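Local coordinates for 2OG-Fe dioxygenase family protein (Methylibium petroleiphilum, PDB 3PL0) that probably acts as an iron- and 2-oxoglutarate-dependent dioxygenase built on a cupin-type double-stranded beta-helix, at residues A30-L35 and S121-A126; V125-L130 and L241-R246. All coordinates share one frame; numbering follows the deposited sequence.

Contact 1 (A30-L35 and S121-A126); sequences AALETL and SALLVA
Leu32 and Leu123 each carry CG anti to the backbone N (chi1 -168° and -175°), which brings both side-chain ends together between helix 118-134, packed on the sheet of the double-stranded beta-helix, and helix 29-36 beside it. Neither CB aims straight at the opposite helix; it is the branches that close the distance. CD1 of Leu123 comes 3.8 Å from CD1 of Leu32 and 4.1 Å from its CD2, sitting against both methyls of the fork while the two side chains cross obliquely. Here is a simple case of helix packing in which long side chains bridge where the backbones stand apart: the CA atoms of Leu32 and Leu123 are 8.3 Å from each other. One turn further on, a small residue allows a nearer approach, and the CA atoms of Leu35 and Ala126 are separated by 6.7 Å. Phe43 of helix 40-44 touches both Leu32 and Leu123, while Trp207 lies against Leu32, so the leucine pair belongs to a wider apolar cluster. Ala126 points directly at helix 29-36, where its CB methyl meets both backbone and side chain of one residue, lying 3.9 Å from Leu35 O and 4.1 Å from Leu35 CG.

Contact 2 (V125-L130 and L241-R246); sequences VALGEL and LVLTYR
Tyr245 CE2 lies 3.5 Å from Gly128 CA, a close fit of an aromatic ring against bare helix backbone. With no side chain at Gly128, the ring lies directly against the main chain. CG of Tyr245 stands anti to its own carbonyl carbon (chi1 -68°), and this carries the ring over to the helix. The ring meets the helix obliquely, and its far end reaches the preceding residue: Leu127 CB is 3.5 Å from Tyr245 OH and 4.0 Å from Tyr245 CZ. Leu127 points its CB toward the strand, and its CD1 packs 3.8 Å from CD1 of Leu243, the two side chains crossing at about a right angle.

In the next shell, the Tyr245 hydroxyl is hydrogen-bonded to the carbonyl of Leu124, one turn back along the helix, and the rings of Trp142 and Phe131 each make an edge-to-face contact with the tyrosine. Replacing Tyr245 with an alanine would probably open a gap over Gly128 and leave the Leu124 carbonyl without its hydroxyl partner. Trp142 also binds the Gly128 carbonyl through NE1, tying this turn of the helix to strand 141-152.

The axes of segments 125-130 and 241-246 come within 10.1 Å at closest approach, their N-to-C directions 41° apart. Strand 237-246 lies between strands 141-152 and 172-181 in the large antiparallel sheet of the cupin fold; helix 118-134 covers it here, while helix 29-36 reaches Leu127 through Leu35, and Ala174 of strand 172-181 also touches that leucine.

Helix 118-134 takes part in both contacts, whose segments on it overlap at Val125 and Ala126, yet it meets different kinds of partner. Contact 1 joins it to another helix and lies farther from the middle of the chain, about 14 Å from centre to centre against about 9 Å for contact 2; both are nonetheless largely buried. Between side chains contact 1 is aliphatic only, whereas contact 2, against the sheet, adds an aromatic ring and a glycine. The two also merge: Leu123 CD2 packs 3.9 Å from Leu243 CD1, and the hydrogen bond of the tyrosine hydroxyl ties contact 2's strand to contact 1's segment of the shared helix.

Contact 1 (A30-L35 and S121-A126)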
loop_
_atom_site.group_PDB
_atom_site.type_symbol
_atom_site.label_atom_id
_atom_site.label_comp_id
_atom_site.label_asym_id
_atom_site.label_seq_id
_atom_site.Cartn_x
_atom_site.Cartn_y
_atom_site.Cartn_z
ATOM N N ALA A 30 10.228 4.686 -12.982
ATOM C CA ALA A 30 10.421 4.243 -14.348
ATOM C C ALA A 30 10.002 2.758 -14.522
ATOM O O ALA A 30 9.358 2.401 -15.525
ATOM C CB ALA A 30 11.899 4.508 -14.823
ATOM N N ALA A 31 10.343 1.898 -13.562
ATOM C CA ALA A 31 9.949 0.492 -13.622
ATOM C C ALA A 31 8.422 0.347 -13.606
ATOM O O ALA A 31 7.884 -0.493 -14.326
ATOM C CB ALA A 31 10.613 -0.338 -12.505
ATOM N N LEU A 32 7.731 1.185 -12.833
ATOM C CA LEU A 32 6.267 1.210 -12.811
ATOM C C LEU A 32 5.659 1.606 -14.140
ATOM O O LEU A 32 4.710 0.960 -14.634
ATOM C CB LEU A 32 5.737 2.152 -11.709
ATOM C CG LEU A 32 4.225 1.990 -11.447
ATOM C CD1 LEU A 32 3.864 0.624 -10.859
ATOM C CD2 LEU A 32 3.685 3.084 -10.558
ATOM N N GLU A 33 6.214 2.639 -14.744
ATOM C CA GLU A 33 5.833 3.019 -16.110
ATOM C C GLU A 33 5.964 1.877 -17.109
ATOM O O GLU A 33 5.075 1.618 -17.897
ATOM C CB GLU A 33 6.751 4.108 -16.653
ATOM C CG GLU A 33 6.406 5.451 -16.309
ATOM C CD GLU A 33 7.155 6.432 -17.196
ATOM O OE1 GLU A 33 8.382 6.270 -17.360
ATOM O OE2 GLU A 33 6.512 7.344 -17.737
ATOM N N THR A 34 7.115 1.227 -17.093
ATOM C CA THR A 34 7.363 0.099 -17.963
ATOM C C THR A 34 6.407 -1.050 -17.650
ATOM O O THR A 34 5.828 -1.607 -18.567
ATOM C CB THR A 34 8.842 -0.348 -17.893
ATOM O OG1 THR A 34 9.656 0.758 -18.282
ATOM C CG2 THR A 34 9.117 -1.504 -18.839
ATOM N N LEU A 35 6.203 -1.373 -16.366
ATOM C CA LEU A 35 5.341 -2.487 -15.992
ATOM C C LEU A 35 3.919 -2.235 -16.438
ATOM O O LEU A 35 3.224 -3.154 -16.932
ATOM C CB LEU A 35 5.324 -2.707 -14.484
ATOM C CG LEU A 35 4.578 -3.957 -14.010
ATOM C CD1 LEU A 35 5.380 -5.253 -14.414
ATOM C CD2 LEU A 35 4.344 -3.880 -12.547
ATOM N N SER A 121 -6.753 1.675 -13.268
ATOM C CA SER A 121 -6.849 0.283 -13.758
ATOM C C SER A 121 -5.501 -0.312 -14.181
ATOM O O SER A 121 -5.220 -1.456 -13.850
ATOM C CB SER A 121 -7.851 0.161 -14.907
ATOM O OG SER A 121 -9.166 0.348 -14.421
ATOM N N ALA A 122 -4.667 0.461 -14.862
ATOM C CA ALA A 122 -3.368 -0.010 -15.313
ATOM C C ALA A 122 -2.529 -0.477 -14.107
ATOM O O ALA A 122 -1.922 -1.553 -14.136
ATOM C CB ALA A 122 -2.618 1.101 -16.109
ATOM N N LEU A 123 -2.580 0.312 -13.040
ATOM C CA LEU A 123 -1.886 0.015 -11.798
ATOM C C LEU A 123 -2.410 -1.288 -11.181
ATOM O O LEU A 123 -1.657 -2.223 -11.014
ATOM C CB LEU A 123 -2.068 1.145 -10.792
ATOM C CG LEU A 123 -1.285 1.001 -9.462
ATOM C CD1 LEU A 123 0.281 0.891 -9.717
ATOM C CD2 LEU A 123 -1.634 2.120 -8.524
ATOM N N LEU A 124 -3.693 -1.340 -10.824
ATOM C CA LEU A 124 -4.199 -2.526 -10.147
ATOM C C LEU A 124 -4.046 -3.810 -10.966
ATOM O O LEU A 124 -3.762 -4.862 -10.414
ATOM C CB LEU A 124 -5.645 -2.377 -9.695
ATOM C CG LEU A 124 -5.881 -1.619 -8.398
ATOM C CD1 LEU A 124 -5.284 -0.153 -8.429
ATOM C CD2 LEU A 124 -7.414 -1.632 -8.097
ATOM N N VAL A 125 -4.257 -3.725 -12.271
ATOM C CA VAL A 125 -4.203 -4.894 -13.132
ATOM C C VAL A 125 -2.779 -5.437 -13.262
ATOM O O VAL A 125 -2.563 -6.644 -13.120
ATOM C CB VAL A 125 -4.820 -4.597 -14.521
ATOM C CG1 VAL A 125 -4.468 -5.699 -15.580
ATOM C CG2 VAL A 125 -6.352 -4.471 -14.395
ATOM N N ALA A 126 -1.824 -4.561 -13.543
ATOM C CA ALA A 126 -0.432 -4.961 -13.800
ATOM C C ALA A 126 0.150 -5.639 -12.576
ATOM O O ALA A 126 0.841 -6.674 -12.692
ATOM C CB ALA A 126 0.451 -3.738 -14.207
#

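Contact 2 (V125-L130 and L241-R246)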
loop_
_atom_site.group_PDB
_atom_site.type_symbol
_atom_site.label_atom_id
_atom_site.label_comp_id
_atom_site.label_asym_id
_atom_site.label_seq_id
_atom_site.Cartn_x
_atom_site.Cartn_y
_atom_site.Cartn_z
ATOM N N VAL A 125 -4.257 -3.725 -12.271
ATOM C CA VAL A 125 -4.203 -4.894 -13.132
ATOM C C VAL A 125 -2.779 -5.437 -13.262
ATOM O O VAL A 125 -2.563 -6.644 -13.120
ATOM C CB VAL A 125 -4.820 -4.597 -14.521
ATOM C CG1 VAL A 125 -4.468 -5.699 -15.580
ATOM C CG2 VAL A 125 -6.352 -4.471 -14.395
ATOM N N ALA A 126 -1.824 -4.561 -13.543
ATOM C CA ALA A 126 -0.432 -4.961 -13.800
ATOM C C ALA A 126 0.150 -5.639 -12.576
ATOM O O ALA A 126 0.841 -6.674 -12.692
ATOM C CB ALA A 126 0.451 -3.738 -14.207
ATOM N N LEU A 127 -0.165 -5.083 -11.414
ATOM C CA LEU A 127 0.325 -5.645 -10.155
ATOM C C LEU A 127 -0.338 -7.004 -9.861
ATOM O O LEU A 127 0.316 -7.941 -9.399
ATOM C CB LEU A 127 0.115 -4.677 -8.983
ATOM C CG LEU A 127 0.889 -3.350 -9.031
ATOM C CD1 LEU A 127 0.352 -2.489 -7.920
ATOM C CD2 LEU A 127 2.407 -3.614 -8.890
ATOM N N GLY A 128 -1.624 -7.118 -10.146
ATOM C CA GLY A 128 -2.321 -8.423 -10.034
ATOM C C GLY A 128 -1.739 -9.496 -10.939
ATOM O O GLY A 128 -1.616 -10.668 -10.533
ATOM N N GLU A 129 -1.406 -9.109 -12.175
ATOM C CA GLU A 129 -0.842 -10.030 -13.155
ATOM C C GLU A 129 0.527 -10.495 -12.701
ATOM O O GLU A 129 0.863 -11.679 -12.786
ATOM C CB GLU A 129 -0.750 -9.365 -14.536
ATOM C CG GLU A 129 -2.063 -9.367 -15.307
ATOM C CD GLU A 129 -2.060 -8.407 -16.508
ATOM O OE1 GLU A 129 -1.099 -7.618 -16.640
ATOM O OE2 GLU A 129 -3.026 -8.414 -17.326
ATOM N N LEU A 130 1.303 -9.554 -12.171
ATOM C CA LEU A 130 2.645 -9.868 -11.635
ATOM C C LEU A 130 2.554 -10.822 -10.445
ATOM O O LEU A 130 3.167 -11.911 -10.435
ATOM C CB LEU A 130 3.328 -8.577 -11.260
ATOM C CG LEU A 130 4.777 -8.659 -10.736
ATOM C CD1 LEU A 130 5.474 -7.307 -10.825
ATOM C CD2 LEU A 130 4.778 -9.089 -9.283
ATOM N N LEU A 241 -0.420 4.959 -0.981
ATOM C CA LEU A 241 -1.535 4.122 -1.397
ATOM C C LEU A 241 -1.199 2.695 -1.083
ATOM O O LEU A 241 -0.226 2.191 -1.637
ATOM C CB LEU A 241 -1.734 4.230 -2.893
ATOM C CG LEU A 241 -2.820 3.329 -3.486
ATOM C CD1 LEU A 241 -4.228 3.634 -2.918
ATOM C CD2 LEU A 241 -2.787 3.500 -4.998
ATOM N N VAL A 242 -1.997 2.031 -0.247
ATOM C CA VAL A 242 -1.793 0.613 0.042
ATOM C C VAL A 242 -2.818 -0.226 -0.722
ATOM O O VAL A 242 -4.034 0.018 -0.628
ATOM C CB VAL A 242 -1.881 0.322 1.547
ATOM C CG1 VAL A 242 -1.770 -1.219 1.832
ATOM C CG2 VAL A 242 -0.787 1.149 2.308
ATOM N N LEU A 243 -2.336 -1.185 -1.500
ATOM C CA LEU A 243 -3.201 -2.099 -2.255
ATOM C C LEU A 243 -2.951 -3.497 -1.723
ATOM O O LEU A 243 -1.780 -3.927 -1.596
ATOM C CB LEU A 243 -2.905 -2.041 -3.763
ATOM C CG LEU A 243 -3.045 -0.704 -4.523
ATOM C CD1 LEU A 243 -2.483 -0.765 -5.977
ATOM C CD2 LEU A 243 -4.482 -0.226 -4.517
ATOM N N THR A 244 -4.007 -4.219 -1.366
ATOM C CA THR A 244 -3.827 -5.557 -0.916
ATOM C C THR A 244 -4.500 -6.511 -1.892
ATOM O O THR A 244 -5.590 -6.232 -2.418
ATOM C CB THR A 244 -4.369 -5.773 0.501
ATOM O OG1 THR A 244 -5.777 -5.577 0.506
ATOM C CG2 THR A 244 -3.711 -4.830 1.478
ATOM N N TYR A 245 -3.851 -7.642 -2.115
ATOM C CA TYR A 245 -4.373 -8.677 -2.978
ATOM C C TYR A 245 -4.520 -9.967 -2.180
ATOM O O TYR A 245 -3.560 -10.434 -1.521
ATOM C CB TYR A 245 -3.415 -8.905 -4.160
ATOM C CG TYR A 245 -3.341 -7.745 -5.127
ATOM C CD1 TYR A 245 -2.747 -6.538 -4.745
ATOM C CD2 TYR A 245 -3.859 -7.853 -6.414
ATOM C CE1 TYR A 245 -2.690 -5.468 -5.611
ATOM C CE2 TYR A 245 -3.798 -6.801 -7.302
ATOM C CZ TYR A 245 -3.228 -5.593 -6.890
ATOM O OH TYR A 245 -3.174 -4.555 -7.780
ATOM N N ARG A 246 -5.702 -10.573 -2.278
ATOM C CA ARG A 246 -5.989 -11.787 -1.525
ATOM C C ARG A 246 -6.754 -12.802 -2.379
ATOM O O ARG A 246 -7.697 -12.429 -3.090
ATOM C CB ARG A 246 -6.782 -11.423 -0.279
ATOM C CG ARG A 246 -6.955 -12.599 0.734
ATOM C CD ARG A 246 -7.451 -12.094 2.081
ATOM N NE ARG A 246 -7.382 -13.153 3.080
ATOM C CZ ARG A 246 -8.307 -14.097 3.232
ATOM N NH1 ARG A 246 -9.379 -14.120 2.457
ATOM N NH2 ARG A 246 -8.157 -15.033 4.146
#